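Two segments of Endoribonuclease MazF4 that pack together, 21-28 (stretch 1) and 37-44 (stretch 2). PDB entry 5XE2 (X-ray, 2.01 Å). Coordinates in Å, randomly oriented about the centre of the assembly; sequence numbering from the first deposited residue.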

# COMPACT_ATOMS: atom_id res chain seq x y z
N LYS A 21 2.66 -1.21 17.55
CA LYS A 21 3.77 -1.86 16.85
C LYS A 21 4.45 -0.85 15.91
O LYS A 21 3.87 0.20 15.61
CB LYS A 21 3.26 -3.10 16.09
CG LYS A 21 2.94 -4.29 17.02
CD LYS A 21 3.60 -5.59 16.60
CE LYS A 21 4.23 -6.34 17.78
NZ LYS A 21 5.02 -7.51 17.32
N PRO A 22 5.70 -1.14 15.47
CA PRO A 22 6.43 -0.24 14.58
C PRO A 22 6.01 -0.34 13.12
O PRO A 22 5.76 -1.44 12.62
CB PRO A 22 7.89 -0.66 14.76
CG PRO A 22 7.85 -2.06 15.23
CD PRO A 22 6.53 -2.27 15.92
N TRP A 23 5.94 0.82 12.47
CA TRP A 23 5.56 0.93 11.07
C TRP A 23 6.59 1.76 10.34
O TRP A 23 7.01 2.80 10.83
CB TRP A 23 4.18 1.58 10.94
CG TRP A 23 3.05 0.73 11.40
CD1 TRP A 23 2.60 0.59 12.68
CD2 TRP A 23 2.20 -0.09 10.59
NE1 TRP A 23 1.52 -0.27 12.72
CE2 TRP A 23 1.26 -0.70 11.45
CE3 TRP A 23 2.14 -0.38 9.21
CZ2 TRP A 23 0.27 -1.58 10.98
CZ3 TRP A 23 1.16 -1.25 8.75
CH2 TRP A 23 0.24 -1.84 9.64
N LEU A 24 6.98 1.29 9.16
CA LEU A 24 7.93 1.97 8.29
C LEU A 24 7.22 2.79 7.22
O LEU A 24 6.45 2.22 6.43
CB LEU A 24 8.83 0.95 7.61
CG LEU A 24 9.71 1.51 6.49
CD1 LEU A 24 10.85 2.33 7.06
CD2 LEU A 24 10.25 0.40 5.61
N ILE A 25 7.55 4.08 7.13
CA ILE A 25 6.92 4.98 6.16
C ILE A 25 7.42 4.65 4.75
O ILE A 25 8.63 4.68 4.50
CB ILE A 25 7.25 6.47 6.44
CG1 ILE A 25 6.88 6.89 7.88
CG2 ILE A 25 6.56 7.38 5.41
CD1 ILE A 25 5.42 6.68 8.24
N VAL A 26 6.49 4.35 3.83
CA VAL A 26 6.84 4.06 2.43
C VAL A 26 6.26 5.04 1.39
O VAL A 26 6.66 5.00 0.22
CB VAL A 26 6.53 2.59 2.05
CG1 VAL A 26 7.42 1.66 2.86
CG2 VAL A 26 5.06 2.25 2.26
N SER A 27 5.36 5.92 1.81
CA SER A 27 4.85 6.96 0.93
C SER A 27 5.94 8.01 0.61
O SER A 27 6.88 8.20 1.38
CB SER A 27 3.60 7.62 1.51
OG SER A 27 3.66 7.72 2.92
N ASN A 28 5.80 8.66 -0.54
CA ASN A 28 6.76 9.65 -0.98
C ASN A 28 6.74 10.90 -0.09
O ASN A 28 5.70 11.25 0.49
CB ASN A 28 6.53 10.01 -2.46
CG ASN A 28 5.30 10.89 -2.68
OD1 ASN A 28 5.28 12.06 -2.31
ND2 ASN A 28 4.27 10.33 -3.29
N ASP A 37 -1.97 12.31 6.06
CA ASP A 37 -1.66 10.92 6.36
C ASP A 37 -0.46 10.42 5.56
O ASP A 37 0.09 11.14 4.73
CB ASP A 37 -2.91 10.03 6.15
CG ASP A 37 -3.53 10.18 4.77
OD1 ASP A 37 -2.85 10.55 3.78
OD2 ASP A 37 -4.74 9.90 4.66
N VAL A 38 -0.05 9.19 5.86
CA VAL A 38 1.07 8.52 5.20
C VAL A 38 0.68 7.07 4.93
O VAL A 38 -0.32 6.57 5.46
CB VAL A 38 2.34 8.53 6.08
CG1 VAL A 38 2.80 9.96 6.37
CG2 VAL A 38 2.13 7.75 7.39
N VAL A 39 1.49 6.40 4.12
CA VAL A 39 1.38 4.97 3.92
C VAL A 39 2.62 4.32 4.52
O VAL A 39 3.74 4.83 4.39
CB VAL A 39 1.21 4.59 2.44
CG1 VAL A 39 1.21 3.08 2.25
CG2 VAL A 39 -0.08 5.18 1.90
N ALA A 40 2.38 3.20 5.20
CA ALA A 40 3.41 2.48 5.92
C ALA A 40 3.23 0.97 5.82
O ALA A 40 2.14 0.46 5.52
CB ALA A 40 3.41 2.92 7.38
N VAL A 41 4.33 0.26 6.09
CA VAL A 41 4.34 -1.19 6.18
C VAL A 41 4.83 -1.63 7.56
O VAL A 41 5.63 -0.94 8.22
CB VAL A 41 5.21 -1.86 5.10
CG1 VAL A 41 4.57 -1.71 3.73
CG2 VAL A 41 6.64 -1.33 5.10
N ARG A 42 4.36 -2.81 7.95
CA ARG A 42 4.52 -3.30 9.31
C ARG A 42 5.93 -3.86 9.54
O ARG A 42 6.49 -4.55 8.68
CB ARG A 42 3.48 -4.38 9.60
CG ARG A 42 3.23 -4.66 11.07
CD ARG A 42 2.01 -5.56 11.29
NE ARG A 42 2.07 -6.84 10.55
CZ ARG A 42 1.56 -8.01 10.97
NH1 ARG A 42 0.91 -8.13 12.14
NH2 ARG A 42 1.69 -9.09 10.21
N LEU A 43 6.50 -3.53 10.69
CA LEU A 43 7.69 -4.23 11.18
C LEU A 43 7.23 -5.28 12.18
O LEU A 43 6.35 -4.99 13.02
CB LEU A 43 8.67 -3.29 11.88
CG LEU A 43 9.86 -2.81 11.06
CD1 LEU A 43 9.43 -1.67 10.14
CD2 LEU A 43 10.97 -2.36 12.01
N THR A 44 7.83 -6.47 12.09
CA THR A 44 7.49 -7.59 12.95
C THR A 44 8.75 -8.36 13.38
O THR A 44 9.78 -8.31 12.71
CB THR A 44 6.47 -8.54 12.28
OG1 THR A 44 6.20 -9.66 13.14
CG2 THR A 44 6.97 -9.06 10.93

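Strand 21-25 runs antiparallel to strand 37-44, their axes 133° apart in direction, and the backbone supplies most of the polar adhesion. L24 and V41 form the hydrogen-bonded pair, L24 N to V41 O at 2.8 Å and V41 N to L24 O at 2.9 Å. The ladder extends one way through L43 N to P22 O (2.9 Å); proline lacks an N-H, but its carbonyl still serves. At the other end, where stretch 1 leaves its strand, V39 O accepts from both V26 N (2.8 Å) and S27 N (3.2 Å). There a side chain takes over the pairing: V39 N donates to S27 OG (2.8 Å), so serine stands in for a backbone acceptor.

The side chains alternate. W23, I25, A40 and R42 share one face. Alanine's small CB lies 3.9 Å from W23 CB, while the indole leans over toward the partner backbone, with W23 CE3 3.4 Å from V41 C, and R42 CB sits over its six-membered ring, 4.1 Å from the centroid. R42 thus offers aliphatic carbon to the ring while its end leads away. I25 CD1 extends to V38 CG2 (3.6 Å). L24 and V41 occupy the opposite face, where L24 CB meets L43 CD1 at 3.7 Å and V26 CG1 meets V41 CG2 at 3.8 Å; branched aliphatics suit this buried, apolar packing.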